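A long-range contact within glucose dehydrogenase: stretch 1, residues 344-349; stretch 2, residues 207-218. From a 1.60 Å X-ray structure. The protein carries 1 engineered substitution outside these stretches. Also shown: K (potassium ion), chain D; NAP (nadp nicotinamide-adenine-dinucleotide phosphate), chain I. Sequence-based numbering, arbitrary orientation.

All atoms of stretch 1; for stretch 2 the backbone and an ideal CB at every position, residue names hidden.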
ATOM      1  N   ASP A 344      17.588   3.934  28.855  1.00 29.24           N
ATOM      2  CA  ASP A 344      18.921   3.927  28.280  1.00 27.01           C
ATOM      3  C   ASP A 344      19.114   2.756  27.328  1.00 25.66           C
ATOM      4  O   ASP A 344      18.198   1.937  27.134  1.00 23.04           O
ATOM      5  CB  ASP A 344      19.988   4.054  29.351  1.00 33.33           C
ATOM      6  CG  ASP A 344      20.014   2.916  30.293  1.00 33.40           C
ATOM      7  OD1 ASP A 344      19.928   1.754  29.838  1.00 46.98           O
ATOM      8  OD2 ASP A 344      20.175   3.106  31.514  1.00 46.35           O
ATOM      9  N   ASP A 345      20.274   2.705  26.689  1.00 21.68           N
ATOM     10  CA  ASP A 345      20.534   1.722  25.640  1.00 23.48           C
ATOM     11  C   ASP A 345      20.506   0.275  26.128  1.00 24.27           C
ATOM     12  O   ASP A 345      20.216  -0.626  25.337  1.00 23.23           O
ATOM     13  CB  ASP A 345      21.873   1.981  24.948  1.00 24.20           C
ATOM     14  CG  ASP A 345      21.886   3.239  24.135  1.00 27.56           C
ATOM     15  OD1 ASP A 345      20.816   3.880  23.951  1.00 24.68           O
ATOM     16  OD2 ASP A 345      22.961   3.671  23.650  1.00 28.36           O
ATOM     17  N   THR A 346      20.860   0.020  27.396  1.00 20.34           N
ATOM     18  CA  THR A 346      20.800  -1.345  27.913  1.00 22.24           C
ATOM     19  C   THR A 346      19.417  -1.816  28.351  1.00 21.13           C
ATOM     20  O   THR A 346      19.281  -2.975  28.803  1.00 23.28           O
ATOM     21  CB  THR A 346      21.745  -1.539  29.093  1.00 27.04           C
ATOM     22  OG1 THR A 346      21.417  -0.610  30.126  1.00 29.97           O
ATOM     23  CG2 THR A 346      23.160  -1.256  28.696  1.00 33.13           C
ATOM     24  N   THR A 347      18.423  -0.922  28.268  1.00 20.30           N
ATOM     25  CA  THR A 347      17.038  -1.250  28.607  1.00 19.31           C
ATOM     26  C   THR A 347      16.353  -1.543  27.310  1.00 18.49           C
ATOM     27  O   THR A 347      16.341  -0.716  26.431  1.00 23.76           O
ATOM     28  CB  THR A 347      16.377  -0.085  29.317  1.00 27.07           C
ATOM     29  OG1 THR A 347      17.126   0.224  30.512  1.00 26.41           O
ATOM     30  CG2 THR A 347      15.026  -0.478  29.832  1.00 25.33           C
ATOM     31  N   ILE A 348      15.850  -2.760  27.141  1.00 17.26           N
ATOM     32  CA  ILE A 348      15.173  -3.090  25.891  1.00 16.84           C
ATOM     33  C   ILE A 348      13.673  -3.180  26.165  1.00 19.92           C
ATOM     34  O   ILE A 348      12.936  -2.293  25.780  1.00 22.32           O
ATOM     35  CB  ILE A 348      15.730  -4.354  25.269  1.00 20.91           C
ATOM     36  CG1 ILE A 348      17.220  -4.157  24.968  1.00 18.53           C
ATOM     37  CG2 ILE A 348      14.941  -4.696  23.987  1.00 19.41           C
ATOM     38  CD1 ILE A 348      17.903  -5.388  24.481  1.00 20.32           C
ATOM     39  N   LYS A 349      13.235  -4.245  26.810  1.00 17.59           N
ATOM     40  CA  LYS A 349      11.852  -4.376  27.226  1.00 17.47           C
ATOM     41  C   LYS A 349      11.740  -4.608  28.727  1.00 15.98           C
ATOM     42  O   LYS A 349      12.420  -5.467  29.255  1.00 17.48           O
ATOM     43  CB  LYS A 349      11.204  -5.565  26.517  1.00 18.06           C
ATOM     44  CG  LYS A 349       9.759  -5.754  26.830  1.00 18.13           C
ATOM     45  CD  LYS A 349       8.983  -4.609  26.190  1.00 24.37           C
ATOM     46  CE  LYS A 349       7.528  -4.734  26.344  1.00 37.00           C
ATOM     47  NZ  LYS A 349       6.930  -3.545  25.698  1.00 22.81           N
ATOM     48  N   UNK A 207      21.499   2.552  15.256  1.00 20.06           N
ATOM     49  CA  UNK A 207      22.530   3.589  15.228  1.00 21.35           C
ATOM     50  C   UNK A 207      23.355   3.548  16.524  1.00 21.60           C
ATOM     51  O   UNK A 207      23.658   4.581  17.114  1.00 21.36           O
ATOM     52  CB  UNK A 207      21.898   4.969  15.038  1.00 21.35           C
ATOM     53  N   UNK A 208      23.676   2.331  16.930  1.00 20.01           N
ATOM     54  CA  UNK A 208      24.440   2.046  18.150  1.00 19.64           C
ATOM     55  C   UNK A 208      25.871   1.672  17.870  1.00 18.21           C
ATOM     56  O   UNK A 208      26.200   1.016  16.861  1.00 19.10           O
ATOM     57  CB  UNK A 208      23.773   0.919  18.941  1.00 19.64           C
ATOM     58  N   UNK A 209      26.717   2.068  18.832  1.00 24.54           N
ATOM     59  CA  UNK A 209      28.084   1.544  18.912  1.00 21.38           C
ATOM     60  C   UNK A 209      28.109   0.285  19.756  1.00 19.13           C
ATOM     61  O   UNK A 209      27.423   0.203  20.780  1.00 20.23           O
ATOM     62  CB  UNK A 209      29.038   2.590  19.492  1.00 21.38           C
ATOM     63  N   UNK A 210      28.996  -0.630  19.383  1.00 22.23           N
ATOM     64  CA  UNK A 210      29.326  -1.797  20.190  1.00 21.29           C
ATOM     65  C   UNK A 210      30.120  -1.377  21.448  1.00 20.85           C
ATOM     66  O   UNK A 210      30.840  -0.367  21.409  1.00 22.03           O
ATOM     67  CB  UNK A 210      30.125  -2.803  19.360  1.00 21.29           C
ATOM     68  N   UNK A 211      29.958  -2.080  22.573  1.00 20.30           N
ATOM     69  CA  UNK A 211      29.047  -3.215  22.735  1.00 18.41           C
ATOM     70  C   UNK A 211      27.633  -2.701  23.070  1.00 20.01           C
ATOM     71  O   UNK A 211      27.446  -1.723  23.796  1.00 22.27           O
ATOM     72  CB  UNK A 211      29.552  -4.159  23.828  1.00 18.41           C
ATOM     73  N   UNK A 212      26.633  -3.410  22.534  1.00 21.63           N
ATOM     74  CA  UNK A 212      25.229  -2.992  22.655  1.00 18.14           C
ATOM     75  C   UNK A 212      24.357  -4.240  22.615  1.00 15.79           C
ATOM     76  O   UNK A 212      24.573  -5.119  21.785  1.00 18.17           O
ATOM     77  CB  UNK A 212      24.836  -2.015  21.545  1.00 18.14           C
ATOM     78  N   UNK A 213      23.397  -4.349  23.537  1.00 18.05           N
ATOM     79  CA  UNK A 213      22.617  -5.610  23.609  1.00 18.48           C
ATOM     80  C   UNK A 213      21.573  -5.767  22.500  1.00 16.76           C
ATOM     81  O   UNK A 213      21.140  -6.911  22.232  1.00 17.67           O
ATOM     82  CB  UNK A 213      21.908  -5.695  24.962  1.00 18.48           C
ATOM     83  N   UNK A 214      21.208  -4.686  21.835  1.00 17.33           N
ATOM     84  CA  UNK A 214      20.336  -4.805  20.660  1.00 20.36           C
ATOM     85  C   UNK A 214      21.103  -5.340  19.454  1.00 18.92           C
ATOM     86  O   UNK A 214      20.638  -6.196  18.735  1.00 18.15           O
ATOM     87  CB  UNK A 214      19.711  -3.450  20.321  1.00 20.36           C
ATOM     88  N   UNK A 215      22.341  -4.888  19.276  1.00 17.66           N
ATOM     89  CA  UNK A 215      23.177  -5.474  18.243  1.00 16.45           C
ATOM     90  C   UNK A 215      23.368  -6.970  18.491  1.00 16.34           C
ATOM     91  O   UNK A 215      23.319  -7.807  17.587  1.00 17.18           O
ATOM     92  CB  UNK A 215      24.531  -4.764  18.186  1.00 16.45           C
ATOM     93  N   UNK A 216      23.598  -7.321  19.754  1.00 18.53           N
ATOM     94  CA  UNK A 216      23.824  -8.677  20.072  1.00 17.01           C
ATOM     95  C   UNK A 216      22.584  -9.528  19.730  1.00 17.56           C
ATOM     96  O   UNK A 216      22.704 -10.601  19.203  1.00 20.56           O
ATOM     97  CB  UNK A 216      24.200  -8.804  21.550  1.00 17.01           C
ATOM     98  N   UNK A 217      21.376  -9.006  20.035  1.00 17.90           N
ATOM     99  CA  UNK A 217      20.158  -9.760  19.711  1.00 17.57           C
ATOM    100  C   UNK A 217      20.005  -9.906  18.208  1.00 17.82           C
ATOM    101  O   UNK A 217      19.727 -10.978  17.683  1.00 16.38           O
ATOM    102  CB  UNK A 217      18.923  -9.075  20.300  1.00 17.57           C
ATOM    103  N   UNK A 218      20.207  -8.827  17.482  1.00 16.55           N
ATOM    104  CA  UNK A 218      20.133  -8.874  16.027  1.00 17.18           C
ATOM    105  C   UNK A 218      21.056  -9.946  15.464  1.00 18.91           C
ATOM    106  O   UNK A 218      20.660 -10.749  14.675  1.00 17.11           O
ATOM    107  CB  UNK A 218      20.487  -7.510  15.431  1.00 17.18           C
TER
HETATM  108  K     K D 901      16.261   1.611  25.090  1.00 23.22           K
HETATM  109  PA  NAP I 701      11.619   2.921  20.594  1.00 29.21           P
HETATM  110  O1A NAP I 701      11.747   4.351  20.820  1.00 41.82           O
HETATM  111  O2A NAP I 701      11.976   2.076  21.825  1.00 40.03           O
HETATM  112  O5B NAP I 701      12.548   2.441  19.413  1.00 25.06           O
HETATM  113  C5B NAP I 701      12.830   3.197  18.267  1.00 22.79           C
HETATM  114  C4B NAP I 701      14.236   2.755  17.923  1.00 18.07           C
HETATM  115  O4B NAP I 701      14.545   3.268  16.647  1.00 20.32           O
HETATM  116  C3B NAP I 701      15.302   3.262  18.913  1.00 22.94           C
HETATM  117  O3B NAP I 701      16.047   2.210  19.507  1.00 20.77           O
HETATM  118  C2B NAP I 701      16.183   4.175  18.058  1.00 22.46           C
HETATM  119  O2B NAP I 701      17.575   4.063  18.305  1.00 23.78           O
HETATM  120  C1B NAP I 701      15.887   3.704  16.655  1.00 23.06           C
HETATM  121  N9A NAP I 701      16.042   4.778  15.692  1.00 20.89           N
HETATM  122  C8A NAP I 701      15.370   5.977  15.678  1.00 22.29           C
HETATM  123  N7A NAP I 701      15.809   6.696  14.627  1.00 21.06           N
HETATM  124  C5A NAP I 701      16.796   5.977  13.995  1.00 21.56           C
HETATM  125  C6A NAP I 701      17.609   6.204  12.880  1.00 23.68           C
HETATM  126  N6A NAP I 701      17.587   7.362  12.187  1.00 23.39           N
HETATM  127  N1A NAP I 701      18.512   5.241  12.494  1.00 22.08           N
HETATM  128  C2A NAP I 701      18.610   4.043  13.172  1.00 22.32           C
HETATM  129  N3A NAP I 701      17.816   3.805  14.281  1.00 20.37           N
HETATM  130  C4A NAP I 701      16.921   4.746  14.668  1.00 19.56           C
HETATM  131  O3  NAP I 701      10.103   2.523  20.307  1.00 33.84           O
HETATM  132  PN  NAP I 701       9.381   1.082  20.149  1.00 24.15           P
HETATM  133  O1N NAP I 701      10.272   0.071  19.511  1.00 21.34           O
HETATM  134  O2N NAP I 701       8.594   0.707  21.367  1.00 24.69           O
HETATM  135  O5D NAP I 701       8.452   1.743  19.030  1.00 23.10           O
HETATM  136  C5D NAP I 701       8.937   1.947  17.717  1.00 23.51           C
HETATM  137  C4D NAP I 701       8.027   2.903  16.948  1.00 30.87           C
HETATM  138  O4D NAP I 701       6.757   2.266  16.784  1.00 23.56           O
HETATM  139  C3D NAP I 701       7.762   4.227  17.670  1.00 26.91           C
HETATM  140  O3D NAP I 701       7.772   5.309  16.761  1.00 26.03           O
HETATM  141  C2D NAP I 701       6.379   4.011  18.276  1.00 28.07           C
HETATM  142  O2D NAP I 701       5.664   5.183  18.570  1.00 28.05           O
HETATM  143  C1D NAP I 701       5.719   3.154  17.197  1.00 19.09           C
HETATM  144  N1N NAP I 701       4.633   2.272  17.639  1.00 22.93           N
HETATM  145  C2N NAP I 701       3.534   2.272  16.837  1.00 25.84           C
HETATM  146  C3N NAP I 701       2.504   1.418  17.107  1.00 24.97           C
HETATM  147  C7N NAP I 701       1.421   1.358  16.070  1.00 22.34           C
HETATM  148  O7N NAP I 701       0.322   0.627  16.512  1.00 23.14           O
HETATM  149  N7N NAP I 701       1.583   1.981  14.870  1.00 17.09           N
HETATM  150  C4N NAP I 701       2.520   0.563  18.217  1.00 23.49           C
HETATM  151  C5N NAP I 701       3.654   0.565  19.020  1.00 23.96           C
HETATM  152  C6N NAP I 701       4.728   1.411  18.707  1.00 23.61           C
HETATM  153  P2B NAP I 701      18.345   5.020  19.414  1.00 22.43           P
HETATM  154  O1X NAP I 701      17.918   4.730  20.759  1.00 22.30           O
HETATM  155  O2X NAP I 701      19.830   4.696  19.152  1.00 21.92           O
HETATM  156  O3X NAP I 701      18.064   6.488  19.079  1.00 23.12           O

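Position 207 lies out of reach of stretch 1, but its ideal CB stands 5.6 Å from NAP P2B, so a basic or hydrogen-bonding side chain bending round to the phosphate would suit it. It is Arg207, whose NE and NH2 donate to NAP O3X, at 3.0 and 2.8 Å.

At position 208 CA-to-CB points toward stretch 1, yet no atom of that stretch lies within 5.5 Å of the ideal CB. A long side chain is needed to cross the gap, and with the carboxylate of Asp345 and the phosphate both within range, lysine or arginine would fit. Arg208 gives NE to NAP O2X and NH2 to NAP O1X, both at 2.9 Å. Asp345 OD1 sits over one face of the guanidinium, 3.6 Å from Arg208 NH2; this salt bridge is charge alone, since no N-H points at the oxygen.

Positions 209, 210 and 211 have nothing of stretch 1 near their CB atoms, leaving their choice wide. They are Asp209, Arg210 and Pro211, the last after a cis peptide bond, which proline tolerates best.

Position 212 has an extended backbone just before a helix, and its CB points sideways. Asp, Asn, Ser or Thr could cap the free amides. Asp212 OD1 accepts from the backbone N of 214 at 2.8 Å and from that of 215 at 3.2 Å, while Asp212 OD2 forms a salt bridge with Arg208 NH1 at 2.9 Å. The arginine's positive charge helps offset the proximity of two carboxylates, with Asp345 OD2 4.4 Å from Asp212 OD2.

Position 213 opens the helix and points toward stretch 1, its ideal CB 4.0 Å from Ile348 CD1. A compact apolar residue suits it, and proline suits a first turn, where its missing N-H costs no helical bond. Pro213 places CG 3.8 Å from Asp345 O and 3.9 Å from Thr346 CA, and its CB packs on Ile348 CD1.

At 214 CB points sideways, 4.9 Å from Ile348 CD1, so alanine, valine or threonine could serve. Thr214 turns CG2 to within 4.1 Å of Ile348 CD1, and its OG1 donates to Asp212 OD1 at 2.6 Å.

Positions 215 and 216 make no contact with stretch 1 and hold Ile215 and Asp216.

Position 217, one turn after 213, points toward stretch 1 from farther off, inviting a longer apolar chain such as leucine, isoleucine or methionine. Ile217 CD1 meets Ile348 CD1 at 3.7 Å.

Position 218, out of reach, holds Ile218.

Stretch 2 207-218: RRDRPDPTIDII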
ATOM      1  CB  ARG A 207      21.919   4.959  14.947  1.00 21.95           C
ATOM      2  CG  ARG A 207      20.890   5.437  15.876  1.00 26.65           C
ATOM      3  CD  ARG A 207      20.270   6.765  15.458  1.00 23.49           C
ATOM      4  NE  ARG A 207      19.245   7.158  16.389  1.00 24.63           N
ATOM      5  CZ  ARG A 207      18.475   8.233  16.246  1.00 22.77           C
ATOM      6  NH1 ARG A 207      18.615   9.010  15.175  1.00 25.30           N
ATOM      7  NH2 ARG A 207      17.554   8.515  17.163  1.00 28.43           N
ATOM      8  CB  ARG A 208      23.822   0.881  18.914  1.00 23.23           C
ATOM      9  CG  ARG A 208      22.392   1.105  19.345  1.00 18.62           C
ATOM     10  CD  ARG A 208      22.214   2.189  20.347  1.00 22.13           C
ATOM     11  NE  ARG A 208      20.807   2.466  20.654  1.00 22.26           N
ATOM     12  CZ  ARG A 208      20.056   1.716  21.445  1.00 18.80           C
ATOM     13  NH1 ARG A 208      20.549   0.656  22.054  1.00 18.19           N
ATOM     14  NH2 ARG A 208      18.777   2.057  21.661  1.00 20.72           N
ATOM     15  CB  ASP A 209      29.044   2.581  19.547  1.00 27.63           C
ATOM     16  CG  ASP A 209      28.999   3.934  18.859  1.00 27.75           C
ATOM     17  OD1 ASP A 209      29.137   3.978  17.623  1.00 25.44           O
ATOM     18  OD2 ASP A 209      28.838   5.000  19.475  1.00 46.35           O
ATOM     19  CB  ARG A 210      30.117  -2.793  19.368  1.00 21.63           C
ATOM     20  CG  ARG A 210      29.423  -3.333  18.114  1.00 21.75           C
ATOM     21  CD  ARG A 210      30.343  -4.100  17.216  1.00 27.47           C
ATOM     22  NE  ARG A 210      29.668  -4.431  15.969  1.00 25.47           N
ATOM     23  CZ  ARG A 210      28.949  -5.498  15.761  1.00 24.47           C
ATOM     24  NH1 ARG A 210      28.799  -6.419  16.696  1.00 22.52           N
ATOM     25  NH2 ARG A 210      28.323  -5.622  14.597  1.00 25.19           N
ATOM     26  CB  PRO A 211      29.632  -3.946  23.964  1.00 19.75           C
ATOM     27  CG  PRO A 211      30.135  -2.825  24.806  1.00 22.59           C
ATOM     28  CD  PRO A 211      30.664  -1.791  23.829  1.00 24.21           C
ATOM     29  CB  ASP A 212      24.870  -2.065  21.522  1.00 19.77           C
ATOM     30  CG  ASP A 212      23.482  -1.534  21.646  1.00 20.64           C
ATOM     31  OD1 ASP A 212      22.578  -2.290  21.179  1.00 21.91           O
ATOM     32  OD2 ASP A 212      23.219  -0.420  22.152  1.00 21.69           O
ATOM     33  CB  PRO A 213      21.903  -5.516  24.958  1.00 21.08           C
ATOM     34  CG  PRO A 213      21.758  -4.055  25.206  1.00 19.60           C
ATOM     35  CD  PRO A 213      23.026  -3.414  24.611  1.00 20.79           C
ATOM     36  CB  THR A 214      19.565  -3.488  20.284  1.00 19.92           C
ATOM     37  OG1 THR A 214      20.442  -2.508  19.712  1.00 19.09           O
ATOM     38  CG2 THR A 214      18.958  -2.799  21.492  1.00 19.68           C
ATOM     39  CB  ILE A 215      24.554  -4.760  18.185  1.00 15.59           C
ATOM     40  CG1 ILE A 215      24.361  -3.277  17.846  1.00 19.12           C
ATOM     41  CG2 ILE A 215      25.452  -5.453  17.136  1.00 21.24           C
ATOM     42  CD1 ILE A 215      25.703  -2.433  17.743  1.00 20.89           C
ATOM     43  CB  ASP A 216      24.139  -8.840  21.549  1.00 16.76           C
ATOM     44  CG  ASP A 216      25.500  -8.300  21.962  1.00 20.99           C
ATOM     45  OD1 ASP A 216      26.339  -8.046  21.081  1.00 22.36           O
ATOM     46  OD2 ASP A 216      25.743  -8.123  23.191  1.00 23.41           O
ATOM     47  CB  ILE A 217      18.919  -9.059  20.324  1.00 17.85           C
ATOM     48  CG1 ILE A 217      18.810  -9.405  21.797  1.00 18.27           C
ATOM     49  CG2 ILE A 217      17.638  -9.520  19.589  1.00 18.71           C
ATOM     50  CD1 ILE A 217      17.791  -8.573  22.548  1.00 20.20           C
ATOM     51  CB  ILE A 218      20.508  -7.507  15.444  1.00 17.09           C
ATOM     52  CG1 ILE A 218      19.433  -6.474  15.744  1.00 16.77           C
ATOM     53  CG2 ILE A 218      20.720  -7.594  13.924  1.00 18.35           C
ATOM     54  CD1 ILE A 218      19.890  -5.037  15.636  1.00 17.88           C
TER
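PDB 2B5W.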